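Local coordinates for polyhedrin (Antheraea mylitta cypovirus 4, PDB 5A8S), which forms the crystalline lattice of the viral occlusion bodies, or polyhedra, in which cypovirus particles are embedded and probably protected outside the insect host, at residues 52-57 / 69-74; 78-83 / 109-114; 89-94 / 101-106; 124-129 / 185-190. All blocks are in the same frame, centred on the assembly; numbering follows the deposited sequence.

Burial and chemistry change together across these four contacts. Contact 1 is the buried one, a lysine and a phenylalanine of strand 51-58 meeting helix 68-71 and the loop after it. Contact 2, partly buried, joins two turns by a network of salt bridges and touches contact 1, where Arg69 pairs with Asp78. Contact 3 lies at the surface, its centre about 30 Å from the centre of the chain, and relies on backbone bonds, glycines and water; Arg82 of contact 2 ties to it through Glu105 and Glu106. Contact 4 stands apart, its centre about 41 Å from that of contact 3, and joins two loops beside the three-stranded sheet through an arginine, a carbonyl and bridging waters.

Contact 1 (52-57 / 69-74); sequences KAFDYV and RELLED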
loop_
_atom_site.group_PDB
_atom_site.type_symbol
_atom_site.label_atom_id
_atom_site.label_comp_id
_atom_site.label_asym_id
_atom_site.label_seq_id
_atom_site.Cartn_x
_atom_site.Cartn_y
_atom_site.Cartn_z
ATOM N N LYS A 52 -8.135 -0.249 19.615
ATOM C CA LYS A 52 -8.189 -0.666 18.221
ATOM C C LYS A 52 -6.864 -1.297 17.841
ATOM O O LYS A 52 -5.805 -0.746 18.131
ATOM C CB LYS A 52 -8.484 0.522 17.310
ATOM C CG LYS A 52 -8.750 0.143 15.868
ATOM C CD LYS A 52 -9.254 1.336 15.084
ATOM C CE LYS A 52 -8.088 2.193 14.606
ATOM N NZ LYS A 52 -8.567 3.437 13.956
ATOM N N ALA A 53 -6.925 -2.454 17.193
ATOM C CA ALA A 53 -5.722 -3.169 16.778
ATOM C C ALA A 53 -5.496 -3.045 15.286
ATOM O O ALA A 53 -6.410 -3.288 14.499
ATOM C CB ALA A 53 -5.830 -4.640 17.152
ATOM N N PHE A 54 -4.283 -2.652 14.908
ATOM C CA PHE A 54 -3.800 -2.818 13.546
ATOM C C PHE A 54 -2.958 -4.084 13.556
ATOM O O PHE A 54 -1.834 -4.091 14.053
ATOM C CB PHE A 54 -2.958 -1.617 13.111
ATOM C CG PHE A 54 -3.670 -0.296 13.250
ATOM C CD1 PHE A 54 -3.722 0.352 14.473
ATOM C CD2 PHE A 54 -4.293 0.287 12.160
ATOM C CE1 PHE A 54 -4.376 1.571 14.608
ATOM C CE2 PHE A 54 -4.941 1.509 12.288
ATOM C CZ PHE A 54 -4.989 2.144 13.512
ATOM N N ASP A 55 -3.527 -5.159 13.030
ATOM C CA ASP A 55 -2.948 -6.499 13.121
ATOM C C ASP A 55 -2.342 -6.861 11.764
ATOM O O ASP A 55 -3.054 -6.984 10.774
ATOM C CB ASP A 55 -4.073 -7.471 13.499
ATOM C CG ASP A 55 -3.586 -8.864 13.831
ATOM O OD1 ASP A 55 -2.383 -9.168 13.676
ATOM O OD2 ASP A 55 -4.448 -9.671 14.242
ATOM N N TYR A 56 -1.020 -7.008 11.722
ATOM C CA TYR A 56 -0.306 -7.339 10.484
ATOM C C TYR A 56 0.342 -8.708 10.573
ATOM O O TYR A 56 1.109 -8.977 11.498
ATOM C CB TYR A 56 0.813 -6.331 10.217
ATOM C CG TYR A 56 0.352 -4.903 10.155
ATOM C CD1 TYR A 56 0.297 -4.128 11.302
ATOM C CD2 TYR A 56 -0.022 -4.323 8.951
ATOM C CE1 TYR A 56 -0.126 -2.818 11.254
ATOM C CE2 TYR A 56 -0.444 -3.007 8.896
ATOM C CZ TYR A 56 -0.495 -2.265 10.053
ATOM O OH TYR A 56 -0.913 -0.954 10.023
ATOM N N VAL A 57 0.042 -9.571 9.612
ATOM C CA VAL A 57 0.830 -10.783 9.435
ATOM C C VAL A 57 1.556 -10.663 8.102
ATOM O O VAL A 57 0.994 -10.198 7.115
ATOM C CB VAL A 57 -0.018 -12.065 9.515
ATOM C CG1 VAL A 57 -0.741 -12.112 10.854
ATOM C CG2 VAL A 57 -1.008 -12.131 8.381
ATOM N N ARG A 69 -5.689 10.359 11.052
ATOM C CA ARG A 69 -7.054 9.884 10.906
ATOM C C ARG A 69 -7.149 8.368 11.035
ATOM O O ARG A 69 -8.151 7.864 11.537
ATOM C CB ARG A 69 -7.659 10.355 9.582
ATOM C CG ARG A 69 -7.933 11.858 9.560
ATOM C CD ARG A 69 -8.649 12.284 8.288
ATOM N NE ARG A 69 -7.734 12.276 7.154
ATOM C CZ ARG A 69 -7.690 13.206 6.206
ATOM N NH1 ARG A 69 -8.515 14.248 6.238
ATOM N NH2 ARG A 69 -6.811 13.093 5.219
ATOM N N GLU A 70 -6.122 7.639 10.598
ATOM C CA GLU A 70 -6.134 6.177 10.737
ATOM C C GLU A 70 -6.095 5.791 12.200
ATOM O O GLU A 70 -6.633 4.756 12.582
ATOM C CB GLU A 70 -4.952 5.523 9.993
ATOM C CG GLU A 70 -5.069 5.606 8.481
ATOM C CD GLU A 70 -3.832 5.099 7.753
ATOM O OE1 GLU A 70 -2.701 5.379 8.202
ATOM O OE2 GLU A 70 -3.996 4.426 6.715
ATOM N N LEU A 71 -5.472 6.635 13.018
ATOM C CA LEU A 71 -5.321 6.367 14.441
ATOM C C LEU A 71 -6.597 6.639 15.250
ATOM O O LEU A 71 -6.726 6.170 16.382
ATOM C CB LEU A 71 -4.163 7.203 15.003
ATOM C CG LEU A 71 -2.750 6.714 14.641
ATOM C CD1 LEU A 71 -1.703 7.744 15.024
ATOM C CD2 LEU A 71 -2.450 5.369 15.320
ATOM N N LEU A 72 -7.534 7.389 14.681
ATOM C CA LEU A 72 -8.750 7.779 15.412
ATOM C C LEU A 72 -9.661 6.586 15.732
ATOM O O LEU A 72 -9.833 5.677 14.919
ATOM C CB LEU A 72 -9.558 8.810 14.619
ATOM C CG LEU A 72 -8.882 10.141 14.286
ATOM C CD1 LEU A 72 -9.824 11.003 13.451
ATOM C CD2 LEU A 72 -8.468 10.864 15.558
ATOM N N GLU A 73 -10.258 6.606 16.918
ATOM C CA GLU A 73 -11.284 5.627 17.282
ATOM C C GLU A 73 -12.387 5.570 16.206
ATOM O O GLU A 73 -12.827 6.613 15.711
ATOM C CB GLU A 73 -11.885 6.028 18.634
ATOM C CG GLU A 73 -12.749 4.979 19.289
ATOM C CD GLU A 73 -13.280 5.425 20.649
ATOM O OE1 GLU A 73 -13.240 6.635 20.968
ATOM O OE2 GLU A 73 -13.747 4.557 21.405
ATOM N N ASP A 74 -12.779 4.366 15.859
ATOM C CA ASP A 74 -13.856 4.072 14.895
ATOM C C ASP A 74 -13.541 4.414 13.465
ATOM O O ASP A 74 -14.409 4.277 12.662
ATOM C CB ASP A 74 -15.189 4.644 15.346
ATOM C CG ASP A 74 -15.497 4.231 16.738
ATOM O OD1 ASP A 74 -15.278 3.065 17.020
ATOM O OD2 ASP A 74 -15.831 5.080 17.531
#
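Lys52 reaches from strand 51-58 to the short, weakly bonded helix 68-71 and the loop that follows it, placing its ammonium group between two main-chain carbonyls. NZ donates to Glu70 O at 2.7 Å and, equally short, to Leu72 O at 2.7 Å. NZ is tilted moderately from the carbonyl plane of Glu70 but stands well above that of Leu72, 39° out. The chain leaves the backbone with CG anti to N, and a bend at chi3 (83°) turns CE toward the same pair of oxygens. Thr75 O is a third acceptor, so three main-chain carbonyls accept from the buried ammonium group. Phe54 closes the tight part from the strand side: its CZ comes within 3.2 Å of Glu70 O, which lies in the ring plane at the edge, where the slightly positive ring hydrogens point. Leu71 adds a slacker apolar touch, CD2 standing 4.3 Å from Phe54 CE1. Beyond this the contact thins out. The carboxylate of Glu70 turns to Asn67 N, and at partly exposed Asp74 the chain faces the second subunit, with Arg50 bridging the acids of Glu73 and Asp74. Phe54 also packs on Leu66 of strand 61-66. The contact joins the six-stranded antiparallel sheet to helix 68-71 and its loop, a lysine gathering carbonyls where the chain leaves a short helix.

Contact 2 (78-83 / 109-114); sequences DYDPRT and DTRYPM
The guanidinium of Arg111 carries Arg82 CD on one face, 3.4 Å above the plane and displaced toward the rim, while its edges are taken by the carboxylates of Asp80 and Asp109. Asp80 is gripped end-on: Arg111 NH1 bonds OD1 of Asp80 at 2.8 Å. NH2 of Arg111 reaches the other oxygen, Asp80 OD2, at 3.0 Å, with the two flat groups turned 48° apart. Asp109 is held side-on: Arg111 NE meets Asp109 OD1 at 3.0 Å in a nearly straight bond, and Arg111 NH2, which also serves Asp80, reaches Asp109 OD2 at 2.8 Å. The bend of Arg111 at chi3 (-58°) brings NE round to its oxygen. Arg82 stands its own guanidinium almost upright against that of Arg111, at 85°, and its NH1 forms a salt bridge to Asp109 OD2 of 3.1 Å. Like charges are close, NH1 of Arg82 lying 3.9 Å from NH2 of Arg111, but Asp109 lies beside both, and Glu106 pairs with the same NH1 of Arg82 and Glu105 with its NH2, which probably offsets the repulsion. Asp80 is fixed from the other face of its carboxylate by the backbone N of Arg82 at OD1 and by Thr83 OG1 at OD2. Both acids accept from the backbone N two residues on and start a type I beta turn: two Asx turns joined by a four-residue salt-bridge network.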
loop_
_atom_site.group_PDB
_atom_site.type_symbol
_atom_site.label_atom_id
_atom_site.label_comp_id
_atom_site.label_asym_id
_atom_site.label_seq_id
_atom_site.Cartn_x
_atom_site.Cartn_y
_atom_site.Cartn_z
ATOM N N ASP A 78 -7.833 5.869 6.244
ATOM C CA ASP A 78 -7.529 7.295 6.331
ATOM C C ASP A 78 -8.754 8.080 5.869
ATOM O O ASP A 78 -8.710 8.812 4.887
ATOM C CB ASP A 78 -6.303 7.632 5.469
ATOM C CG ASP A 78 -5.849 9.082 5.622
ATOM O OD1 ASP A 78 -6.323 9.788 6.538
ATOM O OD2 ASP A 78 -5.012 9.519 4.811
ATOM N N TYR A 79 -9.854 7.904 6.585
ATOM C CA TYR A 79 -11.109 8.550 6.251
ATOM C C TYR A 79 -11.882 8.738 7.544
ATOM O O TYR A 79 -12.046 7.795 8.311
ATOM C CB TYR A 79 -11.916 7.703 5.270
ATOM C CG TYR A 79 -13.330 8.207 5.077
ATOM C CD1 TYR A 79 -13.583 9.379 4.366
ATOM C CD2 TYR A 79 -14.415 7.522 5.612
ATOM C CE1 TYR A 79 -14.875 9.848 4.192
ATOM C CE2 TYR A 79 -15.709 7.984 5.440
ATOM C CZ TYR A 79 -15.933 9.146 4.730
ATOM O OH TYR A 79 -17.217 9.608 4.558
ATOM N N ASP A 80 -12.323 9.966 7.784
ATOM C CA ASP A 80 -13.026 10.317 9.008
ATOM C C ASP A 80 -14.461 10.736 8.686
ATOM O O ASP A 80 -14.697 11.845 8.198
ATOM C CB ASP A 80 -12.284 11.450 9.735
ATOM C CG ASP A 80 -13.028 11.937 10.973
ATOM O OD1 ASP A 80 -13.964 11.237 11.386
ATOM O OD2 ASP A 80 -12.684 13.004 11.535
ATOM N N PRO A 81 -15.430 9.848 8.968
ATOM C CA PRO A 81 -16.840 10.135 8.676
ATOM C C PRO A 81 -17.388 11.334 9.452
ATOM O O PRO A 81 -18.327 11.980 8.991
ATOM C CB PRO A 81 -17.573 8.868 9.123
ATOM C CG PRO A 81 -16.545 7.833 9.334
ATOM C CD PRO A 81 -15.231 8.505 9.535
ATOM N N ARG A 82 -16.827 11.622 10.620
ATOM C CA ARG A 82 -17.319 12.739 11.421
ATOM C C ARG A 82 -17.117 14.066 10.697
ATOM O O ARG A 82 -17.910 14.996 10.849
ATOM C CB ARG A 82 -16.595 12.815 12.771
ATOM C CG ARG A 82 -16.893 14.128 13.541
ATOM C CD ARG A 82 -15.933 14.389 14.715
ATOM N NE ARG A 82 -16.441 15.452 15.590
ATOM C CZ ARG A 82 -15.733 16.059 16.539
ATOM N NH1 ARG A 82 -14.472 15.715 16.749
ATOM N NH2 ARG A 82 -16.290 17.014 17.285
ATOM N N THR A 83 -16.047 14.129 9.909
ATOM C CA THR A 83 -15.504 15.387 9.415
ATOM C C THR A 83 -15.618 15.501 7.895
ATOM O O THR A 83 -14.779 14.968 7.170
ATOM C CB THR A 83 -14.002 15.493 9.788
ATOM O OG1 THR A 83 -13.840 15.506 11.222
ATOM C CG2 THR A 83 -13.372 16.746 9.172
ATOM N N ASP A 109 -9.333 16.066 20.176
ATOM C CA ASP A 109 -10.356 15.170 19.667
ATOM C C ASP A 109 -10.243 13.885 20.469
ATOM O O ASP A 109 -9.213 13.224 20.405
ATOM C CB ASP A 109 -10.119 14.908 18.170
ATOM C CG ASP A 109 -11.270 14.182 17.523
ATOM O OD1 ASP A 109 -11.799 13.236 18.146
ATOM O OD2 ASP A 109 -11.652 14.565 16.400
ATOM N N THR A 110 -11.277 13.536 21.236
ATOM C CA THR A 110 -11.134 12.471 22.233
ATOM C C THR A 110 -11.057 11.083 21.607
ATOM O O THR A 110 -10.827 10.089 22.294
ATOM C CB THR A 110 -12.249 12.516 23.300
ATOM O OG1 THR A 110 -13.526 12.443 22.670
ATOM C CG2 THR A 110 -12.155 13.817 24.122
ATOM N N ARG A 111 -11.236 11.030 20.293
ATOM C CA ARG A 111 -11.000 9.815 19.527
ATOM C C ARG A 111 -9.516 9.564 19.292
ATOM O O ARG A 111 -9.134 8.502 18.807
ATOM C CB ARG A 111 -11.690 9.917 18.166
ATOM C CG ARG A 111 -13.203 9.961 18.226
ATOM C CD ARG A 111 -13.769 10.193 16.829
ATOM N NE ARG A 111 -13.257 11.425 16.231
ATOM C CZ ARG A 111 -13.392 11.738 14.949
ATOM N NH1 ARG A 111 -14.018 10.904 14.130
ATOM N NH2 ARG A 111 -12.911 12.882 14.484
ATOM N N TYR A 112 -8.659 10.531 19.596
ATOM C CA TYR A 112 -7.232 10.312 19.364
ATOM C C TYR A 112 -6.646 9.505 20.529
ATOM O O TYR A 112 -6.971 9.765 21.684
ATOM C CB TYR A 112 -6.473 11.635 19.185
ATOM C CG TYR A 112 -5.029 11.383 18.828
ATOM C CD1 TYR A 112 -4.648 11.200 17.512
ATOM C CD2 TYR A 112 -4.064 11.267 19.818
ATOM C CE1 TYR A 112 -3.329 10.925 17.182
ATOM C CE2 TYR A 112 -2.750 11.001 19.504
ATOM C CZ TYR A 112 -2.391 10.822 18.183
ATOM O OH TYR A 112 -1.082 10.557 17.860
ATOM N N PRO A 113 -5.777 8.522 20.236
ATOM C CA PRO A 113 -5.359 7.605 21.305
ATOM C C PRO A 113 -4.336 8.211 22.268
ATOM O O PRO A 113 -3.604 9.132 21.911
ATOM C CB PRO A 113 -4.757 6.434 20.535
ATOM C CG PRO A 113 -4.220 7.067 19.279
ATOM C CD PRO A 113 -5.184 8.162 18.932
ATOM N N MET A 114 -4.310 7.700 23.493
ATOM C CA MET A 114 -3.347 8.144 24.497
ATOM C C MET A 114 -1.964 7.536 24.274
ATOM O O MET A 114 -0.953 8.068 24.735
ATOM C CB MET A 114 -3.876 7.780 25.886
ATOM C CG MET A 114 -5.344 8.163 26.036
ATOM S SD MET A 114 -5.918 8.199 27.727
ATOM C CE MET A 114 -6.098 6.444 28.056
#

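Contact 3 (89-94 / 101-106); sequences MGQGYR and HGSGEE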
loop_
_atom_site.group_PDB
_atom_site.type_symbol
_atom_site.label_atom_id
_atom_site.label_comp_id
_atom_site.label_asym_id
_atom_site.label_seq_id
_atom_site.Cartn_x
_atom_site.Cartn_y
_atom_site.Cartn_z
ATOM N N MET A 89 -16.240 24.650 9.267
ATOM C CA MET A 89 -15.983 24.308 10.671
ATOM C C MET A 89 -15.753 22.805 10.844
ATOM O O MET A 89 -16.229 21.991 10.052
ATOM C CB MET A 89 -17.150 24.728 11.574
ATOM C CG MET A 89 -17.469 26.225 11.567
ATOM S SD MET A 89 -16.120 27.224 12.219
ATOM C CE MET A 89 -15.465 27.922 10.706
ATOM N N GLY A 90 -15.026 22.449 11.898
ATOM C CA GLY A 90 -14.841 21.056 12.272
ATOM C C GLY A 90 -13.603 20.375 11.707
ATOM O O GLY A 90 -13.462 19.157 11.811
ATOM N N GLN A 91 -12.691 21.148 11.124
ATOM C CA GLN A 91 -11.488 20.574 10.524
ATOM C C GLN A 91 -10.365 20.495 11.555
ATOM O O GLN A 91 -9.453 21.312 11.554
ATOM C CB GLN A 91 -11.049 21.401 9.322
ATOM C CG GLN A 91 -12.176 21.632 8.312
ATOM C CD GLN A 91 -12.827 20.340 7.865
ATOM O OE1 GLN A 91 -12.170 19.300 7.744
ATOM N NE2 GLN A 91 -14.134 20.392 7.629
ATOM N N GLY A 92 -10.442 19.509 12.440
ATOM C CA GLY A 92 -9.433 19.355 13.477
ATOM C C GLY A 92 -8.137 18.795 12.916
ATOM O O GLY A 92 -7.045 19.225 13.272
ATOM N N TYR A 93 -8.249 17.810 12.037
ATOM C CA TYR A 93 -7.064 17.247 11.402
ATOM C C TYR A 93 -6.276 18.326 10.656
ATOM O O TYR A 93 -5.058 18.430 10.802
ATOM C CB TYR A 93 -7.471 16.131 10.447
ATOM C CG TYR A 93 -6.400 15.730 9.456
ATOM C CD1 TYR A 93 -5.325 14.914 9.831
ATOM C CD2 TYR A 93 -6.479 16.145 8.134
ATOM C CE1 TYR A 93 -4.352 14.536 8.892
ATOM C CE2 TYR A 93 -5.533 15.783 7.212
ATOM C CZ TYR A 93 -4.472 14.985 7.584
ATOM O OH TYR A 93 -3.557 14.642 6.617
ATOM N N ARG A 94 -6.976 19.146 9.874
ATOM C CA ARG A 94 -6.319 20.217 9.123
ATOM C C ARG A 94 -5.589 21.181 10.065
ATOM O O ARG A 94 -4.500 21.664 9.751
ATOM C CB ARG A 94 -7.334 20.974 8.250
ATOM C CG ARG A 94 -6.693 21.911 7.208
ATOM C CD ARG A 94 -7.758 22.595 6.324
ATOM N NE ARG A 94 -8.736 21.632 5.827
ATOM C CZ ARG A 94 -9.908 21.957 5.286
ATOM N NH1 ARG A 94 -10.260 23.229 5.158
ATOM N NH2 ARG A 94 -10.740 21.000 4.889
ATOM N N HIS A 101 -4.674 26.555 10.267
ATOM C CA HIS A 101 -5.510 26.593 9.067
ATOM C C HIS A 101 -6.720 25.670 9.167
ATOM O O HIS A 101 -7.358 25.373 8.162
ATOM C CB HIS A 101 -4.670 26.254 7.839
ATOM C CG HIS A 101 -3.617 27.272 7.559
ATOM N ND1 HIS A 101 -2.498 27.573 8.177
ATOM C CD2 HIS A 101 -3.719 28.198 6.477
ATOM C CE1 HIS A 101 -1.875 28.583 7.587
ATOM N NE2 HIS A 101 -2.597 28.977 6.555
ATOM N N GLY A 102 -7.043 25.242 10.387
ATOM C CA GLY A 102 -8.156 24.343 10.622
ATOM C C GLY A 102 -9.218 24.935 11.538
ATOM O O GLY A 102 -9.267 26.151 11.751
ATOM N N SER A 103 -10.061 24.075 12.102
ATOM C CA SER A 103 -11.235 24.552 12.815
ATOM C C SER A 103 -11.897 23.448 13.629
ATOM O O SER A 103 -13.116 23.345 13.652
ATOM C CB SER A 103 -12.243 25.098 11.804
ATOM O OG SER A 103 -12.493 24.124 10.806
ATOM N N GLY A 104 -11.102 22.631 14.314
ATOM C CA GLY A 104 -11.665 21.579 15.140
ATOM C C GLY A 104 -12.567 22.144 16.215
ATOM O O GLY A 104 -12.396 23.282 16.651
ATOM N N GLU A 105 -13.530 21.344 16.658
ATOM C CA GLU A 105 -14.473 21.788 17.685
ATOM C C GLU A 105 -13.905 21.675 19.101
ATOM O O GLU A 105 -14.498 22.190 20.053
ATOM C CB GLU A 105 -15.774 20.993 17.575
ATOM C CG GLU A 105 -16.542 21.284 16.298
ATOM C CD GLU A 105 -17.834 20.501 16.191
ATOM O OE1 GLU A 105 -17.963 19.462 16.871
ATOM O OE2 GLU A 105 -18.725 20.930 15.427
ATOM N N GLU A 106 -12.767 21.003 19.252
ATOM C CA GLU A 106 -12.142 20.883 20.570
ATOM C C GLU A 106 -10.619 20.777 20.457
ATOM O O GLU A 106 -10.106 20.297 19.453
ATOM C CB GLU A 106 -12.701 19.660 21.312
ATOM C CG GLU A 106 -12.351 18.315 20.678
ATOM C CD GLU A 106 -13.291 17.906 19.545
ATOM O OE1 GLU A 106 -14.509 18.137 19.657
ATOM O OE2 GLU A 106 -12.816 17.331 18.544
HETATM O O HOH W 1 -13.796 18.717 15.188
HETATM O O HOH W 2 -8.655 25.635 5.783
#
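Ser103 OG packs against CB and CG of Gln91, the aliphatic part of the glutamine. With OG lodged between its own N and carbonyl carbon (chi1 53°), Ser103 can accept from the backbone N of Gln91 at 3.0 Å, and the same OG bonds Leu88 O. Gln91 CB comes to 3.4 Å from Ser103 OG, while its amide turns away toward Arg87 O and Asn84 O. In turn Gln91 CG sits over the centre of the Arg94 guanidinium, 3.7 Å above the plane, so the aliphatic part of Gln91 lies between the serine hydroxyl and the guanidinium. Arg94 lays CD against His101 O at 3.4 Å; a water in the guanidinium plane links its NH1 to that same oxygen, and NH2 goes to Thr85 O. The backbones themselves are drawn close. Gly90 N bonds Ser103 O at 2.7 Å, and Ser103 N returns a bond to Gln91 O, so that Gly90 and Gln91 together face one residue in a G1 beta bulge. The lack of a side chain at Gly104 allows its CA to come to 3.6 Å from Gly92 CA, and Gly102 likewise leaves room for Gln91 O. Gln91 is the N-cap of helix 92-97, and the loop 101-106 doubles back along that helix start before the chain runs on to strand 115-121.

Contact 4 (124-129 / 185-190); sequences IDWTRA and TARQDG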
loop_
_atom_site.group_PDB
_atom_site.type_symbol
_atom_site.label_atom_id
_atom_site.label_comp_id
_atom_site.label_asym_id
_atom_site.label_seq_id
_atom_site.Cartn_x
_atom_site.Cartn_y
_atom_site.Cartn_z
ATOM N N ILE A 124 11.893 -12.200 14.269
ATOM C CA ILE A 124 12.182 -10.815 13.938
ATOM C C ILE A 124 13.651 -10.481 14.218
ATOM O O ILE A 124 14.267 -11.063 15.098
ATOM C CB ILE A 124 11.210 -9.901 14.704
ATOM C CG1 ILE A 124 9.836 -9.950 14.016
ATOM C CG2 ILE A 124 11.721 -8.464 14.757
ATOM C CD1 ILE A 124 8.694 -9.533 14.885
ATOM N N ASP A 125 14.229 -9.582 13.422
ATOM C CA ASP A 125 15.563 -9.065 13.708
ATOM C C ASP A 125 15.407 -8.047 14.834
ATOM O O ASP A 125 15.041 -6.898 14.590
ATOM C CB ASP A 125 16.171 -8.415 12.459
ATOM C CG ASP A 125 17.430 -7.612 12.765
ATOM O OD1 ASP A 125 17.953 -7.729 13.892
ATOM O OD2 ASP A 125 17.899 -6.865 11.878
ATOM N N TRP A 126 15.662 -8.480 16.062
ATOM C CA TRP A 126 15.441 -7.623 17.235
ATOM C C TRP A 126 16.375 -6.422 17.280
ATOM O O TRP A 126 16.098 -5.450 17.971
ATOM C CB TRP A 126 15.572 -8.427 18.527
ATOM C CG TRP A 126 14.597 -9.546 18.590
ATOM C CD1 TRP A 126 14.876 -10.880 18.643
ATOM C CD2 TRP A 126 13.171 -9.431 18.576
ATOM N NE1 TRP A 126 13.704 -11.607 18.677
ATOM C CE2 TRP A 126 12.645 -10.736 18.637
ATOM C CE3 TRP A 126 12.288 -8.347 18.522
ATOM C CZ2 TRP A 126 11.271 -10.987 18.641
ATOM C CZ3 TRP A 126 10.932 -8.595 18.535
ATOM C CH2 TRP A 126 10.434 -9.907 18.592
ATOM N N THR A 127 17.475 -6.474 16.542
ATOM C CA THR A 127 18.415 -5.359 16.557
ATOM C C THR A 127 17.943 -4.192 15.676
ATOM O O THR A 127 18.396 -3.060 15.848
ATOM C CB THR A 127 19.836 -5.807 16.133
ATOM O OG1 THR A 127 19.904 -5.913 14.713
ATOM C CG2 THR A 127 20.198 -7.155 16.761
ATOM N N ARG A 128 17.025 -4.456 14.745
ATOM C CA ARG A 128 16.513 -3.397 13.868
ATOM C C ARG A 128 14.983 -3.265 13.882
ATOM O O ARG A 128 14.394 -2.656 12.986
ATOM C CB ARG A 128 17.037 -3.587 12.432
ATOM C CG ARG A 128 18.571 -3.655 12.375
ATOM C CD ARG A 128 19.095 -3.936 10.964
ATOM N NE ARG A 128 18.984 -2.755 10.115
ATOM C CZ ARG A 128 18.031 -2.551 9.211
ATOM N NH1 ARG A 128 17.102 -3.477 8.973
ATOM N NH2 ARG A 128 18.030 -1.427 8.510
ATOM N N ALA A 129 14.342 -3.830 14.898
ATOM C CA ALA A 129 12.920 -3.618 15.098
ATOM C C ALA A 129 12.738 -2.230 15.714
ATOM O O ALA A 129 13.374 -1.908 16.713
ATOM C CB ALA A 129 12.344 -4.699 16.007
ATOM N N THR A 185 11.662 -6.720 10.357
ATOM C CA THR A 185 12.084 -7.600 9.273
ATOM C C THR A 185 12.472 -8.954 9.829
ATOM O O THR A 185 12.722 -9.099 11.026
ATOM C CB THR A 185 13.306 -7.056 8.490
ATOM O OG1 THR A 185 14.518 -7.366 9.196
ATOM C CG2 THR A 185 13.206 -5.562 8.280
ATOM N N ALA A 186 12.536 -9.941 8.942
ATOM C CA ALA A 186 13.010 -11.269 9.298
ATOM C C ALA A 186 14.462 -11.174 9.762
ATOM O O ALA A 186 15.231 -10.359 9.253
ATOM C CB ALA A 186 12.892 -12.202 8.090
ATOM N N ARG A 187 14.830 -12.008 10.727
ATOM C CA ARG A 187 16.193 -12.054 11.237
ATOM C C ARG A 187 17.128 -12.428 10.102
ATOM O O ARG A 187 16.730 -13.142 9.180
ATOM C CB ARG A 187 16.287 -13.084 12.365
ATOM C CG ARG A 187 17.621 -13.109 13.109
ATOM C CD ARG A 187 17.501 -13.970 14.360
ATOM N NE ARG A 187 16.356 -13.524 15.149
ATOM C CZ ARG A 187 15.583 -14.310 15.890
ATOM N NH1 ARG A 187 15.829 -15.613 15.992
ATOM N NH2 ARG A 187 14.554 -13.786 16.536
ATOM N N GLN A 188 18.358 -11.922 10.139
ATOM C CA GLN A 188 19.354 -12.326 9.157
ATOM C C GLN A 188 19.346 -13.858 9.091
ATOM O O GLN A 188 19.205 -14.527 10.110
ATOM C CB GLN A 188 20.752 -11.770 9.503
ATOM C CG GLN A 188 21.438 -12.380 10.719
ATOM C CD GLN A 188 21.056 -11.719 12.038
ATOM O OE1 GLN A 188 19.946 -11.212 12.196
ATOM N NE2 GLN A 188 21.980 -11.732 12.999
ATOM N N ASP A 189 19.463 -14.398 7.885
ATOM C CA ASP A 189 19.384 -15.845 7.661
ATOM C C ASP A 189 20.754 -16.472 7.888
ATOM O O ASP A 189 21.360 -17.011 6.962
ATOM C CB ASP A 189 18.899 -16.106 6.228
ATOM C CG ASP A 189 18.607 -17.575 5.943
ATOM O OD1 ASP A 189 18.348 -18.351 6.882
ATOM O OD2 ASP A 189 18.606 -17.946 4.752
ATOM N N GLY A 190 21.246 -16.400 9.121
ATOM C CA GLY A 190 22.626 -16.760 9.401
ATOM C C GLY A 190 23.540 -15.814 8.650
ATOM O O GLY A 190 23.338 -14.601 8.691
HETATM O O HOH W 3 13.309 -5.903 12.631
HETATM O O HOH W 4 19.433 -9.831 14.476
HETATM O O HOH W 5 17.433 -10.942 16.220
HETATM O O HOH W 6 12.331 -14.268 18.191
#
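Arg187 NH2 and Trp126 NE1 stand only 3.2 Å apart, although both are N-H donors and cannot bond each other. What reconciles them is a shared water, in the plane of both the indole and the guanidinium, which accepts from NE1 and from NH2. The two flat groups cross with their planes 37° apart. Arg187 also grips a main-chain oxygen: NE donates to Ile124 O at 3.2 Å, and NH2 donates to the same atom at 3.1 Å. Both nitrogens come from one face of the carbonyl plane, a side-on grip helped by the bend at chi3 (-52°), which sets NE near Ile124 O. Ile124 O in turn lies 3.6 Å above one face of the Trp126 ring, toward its rim, while Arg168 makes a cation-pi contact with the indole. Alongside, Asp125 N bonds Thr185 O at 2.9 Å, next to the single beta bridge between Ile124 and Ala186. Asp125 itself stays with its own loop, OD1 taking Thr127 N and OG1 in an Asx turn, and a water joins that OD1 to Gln188 OE1. Asp125 OD1 and Arg187 NE, of opposite charge, remain 6.1 Å apart. The chemistry therefore implies a hydrated union: within these two segments the arginine's charge is probably stabilised by a carbonyl dipole and bridging waters, with no salt bridge across the contact.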